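Local coordinates for putative cytochrome P450 120 (Synechocystis sp., PDB 2VE3), which binds heme and retinoic acid and probably works as a cytochrome P450 monooxygenase, inserting an oxygen atom from molecular oxygen into an organic substrate, at residues 93-97 against 389-393; 107-111 against 227-232; 139-145 against 435-440. All coordinates share one frame; numbering follows the deposited sequence.

Contact 1 (93-97 against 389-393); sequences LATQM and RECLG. With HEM (protoporphyrin IX containing Fe), chain C.
Arg389 joins Leu93, Gln96 and a heme propionate in a buried polar contact between the loop preceding helix 98-109 and the cysteine-ligand loop preceding helix 394-411. The guanidinium is the meeting point. Its NH1 donates to heme O2D over 2.9 Å, fairly straight at 159° and with the oxygen at the edge of the guanidinium, in its plane. The same NH1 also reaches Leu93 O at 3.0 Å, but the bond is weak, bent to 126°. NH2 donates to Gln96 O, but the modelled 2.4 Å is too short to be taken literally. Leu93 O also accepts Gln96 N at 3.1 Å within the 3-10 turn, and Leu93 O and Gln96 O both face the arginine. A bend at chi2 (-81°) in an otherwise extended chain carries the Arg389 head past the propionate to this turn, where Met97 SD lies 3.4 Å from NH2, the two side chains crossing at about a right angle. Two residues further on, Cys391 SG coordinates the heme iron at 2.6 Å. The run from Phe384 to Gly393 matches the P450 signature FxxGxRxCxG, with Arg389 as its arginine; the contact thus couples the axial-ligand loop to a propionate and to a loop whose Ala94 touches retinoic acid. His101 of helix 98-109 packs on both Leu93 and Arg389, strand 76-79 adds Ala78 beside Arg389, and Gln96 bonds through its amide to Glu243 and Gln247 of helix 241-272.

Contact 2 (107-111 against 227-232); sequences ILYQA and ILLAAR
The chain at Ile107-Ala111, where helix 98-109 passes into a 3-10 turn, runs in the opposite sense to Ile227-Arg232 at the end of helix 224-230. The nearest CA atoms give the register: Ile107 CA lies 6.5 Å from Ala231 CA, Leu108 CA 7.4 Å from Leu228 CA, and Ala111 CA 6.4 Å from Ile227 CA. No hydrogen bond crosses, and the join is apolar. At one end Ile107 points its CG2 methyl at Ala231 CB, 3.5 Å away, and the same methyl also borders Leu228. This branch faces the partner because chi1 of -73° turns CG1 away beside the backbone N and leaves CG2 anti to it. In the middle Leu108 and Leu228 meet through their CD2 methyls, the two CD2 atoms standing 3.6 Å apart. The elements probably correspond to helices C and H of the P450 fold, and both leucines also pack on Gln247 of helix 241-272, the long central helix, so three helices converge here. At the far end Ile227 inserts an extended side chain against the turn: its CD1 comes to 3.3 Å from Ala111 CA and 3.4 Å from Gln110 O, touching mainly backbone, with Ala111 CB a little farther off, while its CG2 lies near Ile107 O. Ala231 is the first residue to leave helical geometry. Beyond it Arg232 folds back on the helix end, and its NH1 donates to Ala231 O at 2.8 Å (148° at the hydrogen), approaching from 67° above the carbonyl plane, with a weaker bond to Leu229 O.

Contact 3 (139-145 against 435-440); sequences NEVIWYP and NLRVKL
Trp143 and Val438 form the apolar centre, the CG2 methyl of Val438 lying 3.5 Å from Trp143 CE3 and approaching the indole obliquely. Val438 has CG1 beside its backbone N (chi1 -61°), which leaves CG2 between N and the carbonyl carbon; from there both methyls bear on CE3. Leu440 crosses the indole at about a right angle and sets CD2 3.6 Å from Trp143 CH2, while Val141 CB rests 3.9 Å from Val438 CG2. Beside this cluster the backbones pair. Strands 140-142 and 437-440 are antiparallel in sense but twisted, with 137° between their N-to-C directions. Val141 and Val438 make a hydrogen-bonded pair, with Val141 N to Val438 O at 2.8 Å and Val438 N to Val141 O at 2.9 Å. Beyond Ile142 the first chain turns into helix 143-159, yet the pairing goes on: Trp143 N donates to Leu436 O at 2.8 Å and Tyr144 N to Asn435 O, also at 2.8 Å. Two amides of the first helical turn, which have no acceptor within the helix, are thereby satisfied. On the other face of the sheet Arg437 NH1 salt-bridges Glu140 OE2 at 2.8 Å. The carboxylate oxygen sits in the guanidinium plane but is met from above its own, the planes standing 85° apart, and Ile142 lies alongside the arginine. Near Asn139 a water links Leu440 N to Asn139 O. Strand 437-442 is the middle of a three-stranded antiparallel sheet, with 140-142 and 412-416 at its edges; Trp135 of helix 121-137 and Trp414 each stack edge-to-face with Trp143, and Cys267 of helix 241-272 also packs on that residue.

In the fold
Contacts 1 and 2 are neighbours, their centres 14 Å apart, and they touch: Leu392 and Leu93 both pack on Leu108. Helix 98-109 joins them directly, starting just after 93-97 and ending within 107-111. Contact 3 lies about 34 Å from contact 1 and 38 Å from contact 2, centre to centre, and is across the chain's centre from contact 1. Along the chain the order is 93-97, 107-111, 139-145, 227-232, 389-393, 435-440, so contact 2 falls within the span of contact 1 while contact 3 interleaves with both. Helix 241-272 borders all three, linking the heme-side pair to the distant small sheet.

Contact 1 (93-97 against 389-393)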
# COMPACT_ATOMS: atom_id res chain seq x y z
N LEU A 93 7.50 -4.32 -11.97
CA LEU A 93 8.61 -3.83 -11.13
C LEU A 93 8.77 -4.66 -9.86
O LEU A 93 9.88 -5.06 -9.49
CB LEU A 93 8.41 -2.36 -10.77
CG LEU A 93 9.59 -1.66 -10.06
CD1 LEU A 93 10.75 -1.41 -11.00
CD2 LEU A 93 9.10 -0.36 -9.42
N ALA A 94 7.65 -4.96 -9.23
CA ALA A 94 7.65 -5.82 -8.05
C ALA A 94 8.33 -7.18 -8.28
O ALA A 94 8.77 -7.80 -7.33
CB ALA A 94 6.23 -6.00 -7.55
N THR A 95 8.42 -7.64 -9.53
CA THR A 95 8.99 -8.96 -9.84
C THR A 95 10.29 -8.86 -10.67
O THR A 95 10.88 -9.87 -11.10
CB THR A 95 7.95 -9.88 -10.56
OG1 THR A 95 7.51 -9.25 -11.77
CG2 THR A 95 6.71 -10.11 -9.67
N GLN A 96 10.74 -7.64 -10.88
CA GLN A 96 12.00 -7.36 -11.59
C GLN A 96 13.19 -7.30 -10.64
O GLN A 96 13.05 -6.92 -9.47
CB GLN A 96 11.88 -6.08 -12.42
CG GLN A 96 11.03 -6.35 -13.66
CD GLN A 96 10.58 -5.11 -14.37
OE1 GLN A 96 10.30 -4.06 -13.76
NE2 GLN A 96 10.49 -5.21 -15.70
N MET A 97 14.35 -7.69 -11.17
CA MET A 97 15.60 -7.73 -10.41
C MET A 97 16.69 -6.94 -11.10
O MET A 97 16.64 -6.72 -12.32
CB MET A 97 16.13 -9.16 -10.25
CG MET A 97 15.21 -10.13 -9.52
SD MET A 97 14.59 -9.53 -7.94
CE MET A 97 16.08 -8.99 -7.09
N ARG A 389 13.85 -1.00 -2.55
CA ARG A 389 12.50 -1.30 -2.98
C ARG A 389 11.47 -0.34 -2.37
O ARG A 389 10.26 -0.54 -2.53
CB ARG A 389 12.14 -2.74 -2.58
CG ARG A 389 12.97 -3.81 -3.29
CD ARG A 389 12.40 -4.03 -4.66
NE ARG A 389 13.18 -4.97 -5.43
CZ ARG A 389 12.75 -5.61 -6.52
NH1 ARG A 389 11.51 -5.43 -6.97
NH2 ARG A 389 13.57 -6.43 -7.13
N GLU A 390 11.97 0.71 -1.71
CA GLU A 390 11.11 1.71 -1.10
C GLU A 390 10.01 2.15 -2.07
O GLU A 390 10.29 2.46 -3.23
CB GLU A 390 11.93 2.92 -0.66
CG GLU A 390 11.16 3.87 0.25
CD GLU A 390 12.03 4.97 0.86
OE1 GLU A 390 13.26 4.80 0.99
OE2 GLU A 390 11.46 6.01 1.22
N CYS A 391 8.78 2.19 -1.58
CA CYS A 391 7.63 2.58 -2.39
C CYS A 391 7.97 3.70 -3.36
O CYS A 391 8.56 4.74 -2.99
CB CYS A 391 6.45 3.00 -1.51
SG CYS A 391 5.08 3.79 -2.40
N LEU A 392 7.59 3.47 -4.62
CA LEU A 392 7.85 4.37 -5.71
C LEU A 392 6.72 5.38 -5.84
O LEU A 392 6.88 6.47 -6.41
CB LEU A 392 7.93 3.50 -6.96
CG LEU A 392 8.44 3.91 -8.33
CD1 LEU A 392 9.01 2.67 -8.98
CD2 LEU A 392 7.31 4.44 -9.14
N GLY A 393 5.56 5.04 -5.29
CA GLY A 393 4.37 5.86 -5.44
C GLY A 393 3.97 6.63 -4.20
O GLY A 393 2.89 7.18 -4.14
CHA HEM C . 6.68 -0.61 -2.97
CHB HEM C . 3.84 0.70 0.76
CHC HEM C . 1.08 3.35 -2.25
CHD HEM C . 3.53 1.62 -6.02
C1A HEM C . 6.18 -0.49 -1.68
C2A HEM C . 6.71 -1.08 -0.46
C3A HEM C . 5.93 -0.69 0.56
C4A HEM C . 4.87 0.12 0.03
CMA HEM C . 6.07 -1.06 2.05
CAA HEM C . 8.00 -1.94 -0.38
CBA HEM C . 7.71 -3.43 -0.49
CGA HEM C . 9.05 -4.14 -0.57
O1A HEM C . 9.82 -4.05 0.43
O2A HEM C . 9.34 -4.79 -1.61
C1B HEM C . 2.88 1.56 0.28
C2B HEM C . 1.91 2.31 1.07
C3B HEM C . 1.15 3.05 0.23
C4B HEM C . 1.61 2.78 -1.10
CMB HEM C . 1.82 2.25 2.61
CAB HEM C . -0.04 4.01 0.56
CBB HEM C . -0.09 4.78 1.66
C1C HEM C . 1.52 3.16 -3.54
C2C HEM C . 1.02 3.83 -4.72
C3C HEM C . 1.70 3.36 -5.78
C4C HEM C . 2.64 2.35 -5.28
CMC HEM C . -0.08 4.93 -4.73
CAC HEM C . 1.55 3.79 -7.26
CBC HEM C . 0.51 3.46 -8.04
C1D HEM C . 4.54 0.79 -5.56
C2D HEM C . 5.36 -0.04 -6.40
C3D HEM C . 6.33 -0.74 -5.46
C4D HEM C . 6.03 -0.24 -4.13
CMD HEM C . 5.25 -0.18 -7.94
CAD HEM C . 7.44 -1.76 -5.83
CBD HEM C . 8.79 -1.05 -5.72
CGD HEM C . 9.91 -1.99 -6.10
O1D HEM C . 11.04 -1.47 -6.31
O2D HEM C . 9.71 -3.23 -6.21
NA HEM C . 5.06 0.23 -1.34
NB HEM C . 2.65 1.86 -1.05
NC HEM C . 2.50 2.26 -3.91
ND HEM C . 4.97 0.66 -4.24
FE HEM C . 3.94 1.51 -2.60

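Contact 2 (107-111 against 227-232)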
# COMPACT_ATOMS: atom_id res chain seq x y z
N ILE A 107 12.35 4.89 -14.77
CA ILE A 107 11.27 5.11 -15.73
C ILE A 107 9.93 5.45 -15.05
O ILE A 107 9.27 6.45 -15.38
CB ILE A 107 11.09 3.86 -16.64
CG1 ILE A 107 12.26 3.76 -17.64
CG2 ILE A 107 9.74 3.88 -17.36
CD1 ILE A 107 12.43 2.42 -18.26
N LEU A 108 9.55 4.62 -14.08
CA LEU A 108 8.28 4.76 -13.38
C LEU A 108 8.23 6.01 -12.49
O LEU A 108 7.20 6.67 -12.42
CB LEU A 108 7.91 3.47 -12.62
CG LEU A 108 7.41 2.31 -13.51
CD1 LEU A 108 7.73 0.92 -12.96
CD2 LEU A 108 5.92 2.42 -13.77
N TYR A 109 9.35 6.36 -11.87
CA TYR A 109 9.43 7.56 -11.02
C TYR A 109 8.98 8.83 -11.75
O TYR A 109 8.36 9.71 -11.16
CB TYR A 109 10.84 7.72 -10.43
CG TYR A 109 11.01 9.00 -9.62
CD1 TYR A 109 10.16 9.28 -8.53
CD2 TYR A 109 12.02 9.92 -9.93
CE1 TYR A 109 10.31 10.46 -7.79
CE2 TYR A 109 12.18 11.10 -9.18
CZ TYR A 109 11.32 11.36 -8.11
OH TYR A 109 11.45 12.52 -7.36
N GLN A 110 9.27 8.90 -13.04
CA GLN A 110 8.85 10.03 -13.86
C GLN A 110 7.34 10.28 -13.85
O GLN A 110 6.89 11.40 -14.08
CB GLN A 110 9.38 9.85 -15.29
CG GLN A 110 10.90 10.01 -15.39
CD GLN A 110 11.34 11.46 -15.33
OE1 GLN A 110 10.79 12.32 -16.03
NE2 GLN A 110 12.34 11.75 -14.49
N ALA A 111 6.55 9.24 -13.56
CA ALA A 111 5.11 9.39 -13.39
C ALA A 111 4.74 10.10 -12.10
O ALA A 111 3.62 10.60 -11.96
CB ALA A 111 4.39 8.04 -13.50
N ILE A 227 3.39 8.11 -20.09
CA ILE A 227 4.78 8.02 -19.65
C ILE A 227 5.46 6.69 -20.01
O ILE A 227 6.58 6.68 -20.52
CB ILE A 227 4.96 8.40 -18.14
CG1 ILE A 227 4.73 9.91 -17.96
CG2 ILE A 227 6.36 8.07 -17.64
CD1 ILE A 227 4.79 10.41 -16.54
N LEU A 228 4.77 5.57 -19.79
CA LEU A 228 5.33 4.25 -20.12
C LEU A 228 5.46 4.02 -21.62
O LEU A 228 6.40 3.37 -22.08
CB LEU A 228 4.49 3.13 -19.49
CG LEU A 228 4.40 3.07 -17.96
CD1 LEU A 228 3.48 1.91 -17.51
CD2 LEU A 228 5.80 2.95 -17.37
N LEU A 229 4.51 4.53 -22.38
CA LEU A 229 4.57 4.42 -23.84
C LEU A 229 5.75 5.19 -24.39
O LEU A 229 6.38 4.75 -25.35
CB LEU A 229 3.26 4.90 -24.47
CG LEU A 229 2.12 3.94 -24.82
CD1 LEU A 229 2.30 2.51 -24.35
CD2 LEU A 229 0.84 4.49 -24.28
N ALA A 230 6.07 6.32 -23.77
CA ALA A 230 7.18 7.17 -24.20
C ALA A 230 8.54 6.64 -23.75
O ALA A 230 9.56 6.92 -24.39
CB ALA A 230 6.97 8.59 -23.71
N ALA A 231 8.56 5.88 -22.65
CA ALA A 231 9.79 5.38 -22.02
C ALA A 231 10.73 4.59 -22.93
O ALA A 231 10.27 3.80 -23.76
CB ALA A 231 9.43 4.52 -20.82
N ARG A 232 12.05 4.80 -22.75
CA ARG A 232 13.11 4.05 -23.46
C ARG A 232 14.16 3.49 -22.48
O ARG A 232 14.60 4.21 -21.58
CB ARG A 232 13.82 4.94 -24.50
CG ARG A 232 12.96 5.45 -25.66
CD ARG A 232 12.39 4.29 -26.46
NE ARG A 232 11.51 4.71 -27.54
CZ ARG A 232 10.22 5.04 -27.39
NH1 ARG A 232 9.65 5.02 -26.19
NH2 ARG A 232 9.51 5.39 -28.45

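Contact 3 (139-145 against 435-440)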
# COMPACT_ATOMS: atom_id res chain seq x y z
N ASN A 139 -28.24 8.58 4.15
CA ASN A 139 -28.35 8.50 5.61
C ASN A 139 -27.09 7.82 6.14
O ASN A 139 -26.02 8.44 6.19
CB ASN A 139 -29.64 7.78 6.04
CG ASN A 139 -30.00 8.04 7.50
OD1 ASN A 139 -29.77 9.13 8.03
ND2 ASN A 139 -30.58 7.03 8.16
N GLU A 140 -27.19 6.54 6.51
CA GLU A 140 -26.02 5.73 6.80
C GLU A 140 -25.23 5.41 5.53
O GLU A 140 -25.80 5.04 4.49
CB GLU A 140 -26.45 4.44 7.51
CG GLU A 140 -25.35 3.39 7.66
CD GLU A 140 -25.76 2.23 8.55
OE1 GLU A 140 -26.93 2.20 9.00
OE2 GLU A 140 -24.92 1.36 8.82
N VAL A 141 -23.91 5.59 5.60
CA VAL A 141 -23.01 5.10 4.55
C VAL A 141 -22.20 3.91 5.06
O VAL A 141 -21.53 4.00 6.08
CB VAL A 141 -22.07 6.21 4.02
CG1 VAL A 141 -21.19 5.69 2.87
CG2 VAL A 141 -22.88 7.42 3.56
N ILE A 142 -22.31 2.77 4.36
CA ILE A 142 -21.39 1.64 4.57
C ILE A 142 -20.10 1.98 3.83
O ILE A 142 -19.98 1.72 2.62
CB ILE A 142 -22.01 0.30 4.08
CG1 ILE A 142 -23.35 0.05 4.78
CG2 ILE A 142 -21.03 -0.87 4.29
CD1 ILE A 142 -24.08 -1.24 4.32
N TRP A 143 -19.14 2.59 4.54
CA TRP A 143 -18.07 3.35 3.87
C TRP A 143 -17.01 2.54 3.15
O TRP A 143 -16.57 2.93 2.07
CB TRP A 143 -17.35 4.31 4.82
CG TRP A 143 -17.06 5.65 4.23
CD1 TRP A 143 -17.08 5.99 2.91
CD2 TRP A 143 -16.70 6.84 4.95
NE1 TRP A 143 -16.78 7.33 2.76
CE2 TRP A 143 -16.54 7.87 4.00
CE3 TRP A 143 -16.52 7.14 6.32
CZ2 TRP A 143 -16.20 9.18 4.36
CZ3 TRP A 143 -16.19 8.45 6.68
CH2 TRP A 143 -16.04 9.45 5.70
N TYR A 144 -16.56 1.45 3.75
CA TYR A 144 -15.41 0.76 3.18
C TYR A 144 -15.56 0.45 1.66
O TYR A 144 -14.69 0.83 0.88
CB TYR A 144 -14.97 -0.44 4.04
CG TYR A 144 -13.77 -1.15 3.45
CD1 TYR A 144 -12.48 -0.60 3.56
CD2 TYR A 144 -13.92 -2.35 2.76
CE1 TYR A 144 -11.38 -1.22 2.99
CE2 TYR A 144 -12.82 -3.00 2.20
CZ TYR A 144 -11.56 -2.43 2.31
OH TYR A 144 -10.49 -3.07 1.75
N PRO A 145 -16.67 -0.20 1.23
CA PRO A 145 -16.91 -0.52 -0.20
C PRO A 145 -17.00 0.70 -1.09
O PRO A 145 -16.63 0.64 -2.27
CB PRO A 145 -18.27 -1.23 -0.18
CG PRO A 145 -18.45 -1.70 1.20
CD PRO A 145 -17.78 -0.69 2.07
N ASN A 435 -17.13 -3.00 7.75
CA ASN A 435 -17.08 -2.08 6.60
C ASN A 435 -17.34 -0.59 6.86
O ASN A 435 -17.71 0.14 5.94
CB ASN A 435 -17.97 -2.56 5.46
CG ASN A 435 -17.64 -3.96 4.99
OD1 ASN A 435 -16.58 -4.21 4.42
ND2 ASN A 435 -18.55 -4.90 5.24
N LEU A 436 -17.15 -0.17 8.11
CA LEU A 436 -17.14 1.25 8.49
C LEU A 436 -18.47 1.95 8.25
O LEU A 436 -18.62 2.72 7.29
CB LEU A 436 -16.01 2.00 7.79
CG LEU A 436 -14.92 2.74 8.58
CD1 LEU A 436 -14.49 3.96 7.79
CD2 LEU A 436 -15.27 3.08 10.03
N ARG A 437 -19.42 1.70 9.14
CA ARG A 437 -20.74 2.30 9.03
C ARG A 437 -20.71 3.67 9.67
O ARG A 437 -20.34 3.81 10.84
CB ARG A 437 -21.79 1.42 9.70
CG ARG A 437 -21.84 0.01 9.14
CD ARG A 437 -22.92 -0.85 9.81
NE ARG A 437 -23.12 -2.08 9.03
CZ ARG A 437 -23.86 -2.15 7.93
NH1 ARG A 437 -24.50 -1.08 7.48
NH2 ARG A 437 -23.98 -3.31 7.28
N VAL A 438 -21.08 4.68 8.90
CA VAL A 438 -21.01 6.09 9.32
C VAL A 438 -22.27 6.87 8.94
O VAL A 438 -23.06 6.42 8.12
CB VAL A 438 -19.79 6.81 8.68
CG1 VAL A 438 -18.48 6.15 9.11
CG2 VAL A 438 -19.91 6.86 7.14
N LYS A 439 -22.46 8.03 9.57
CA LYS A 439 -23.34 9.07 9.05
C LYS A 439 -22.46 10.29 8.93
O LYS A 439 -21.71 10.61 9.86
CB LYS A 439 -24.49 9.36 10.02
CG LYS A 439 -25.76 8.57 9.73
CD LYS A 439 -26.65 8.46 10.95
CE LYS A 439 -27.65 7.31 10.80
NZ LYS A 439 -28.29 7.01 12.10
N LEU A 440 -22.52 10.97 7.78
CA LEU A 440 -21.85 12.25 7.63
C LEU A 440 -22.81 13.39 7.98
O LEU A 440 -23.99 13.35 7.62
CB LEU A 440 -21.30 12.44 6.20
CG LEU A 440 -20.37 11.40 5.53
CD1 LEU A 440 -19.69 12.03 4.31
CD2 LEU A 440 -19.33 10.80 6.45
O HOH W 1 -24.36 10.22 5.22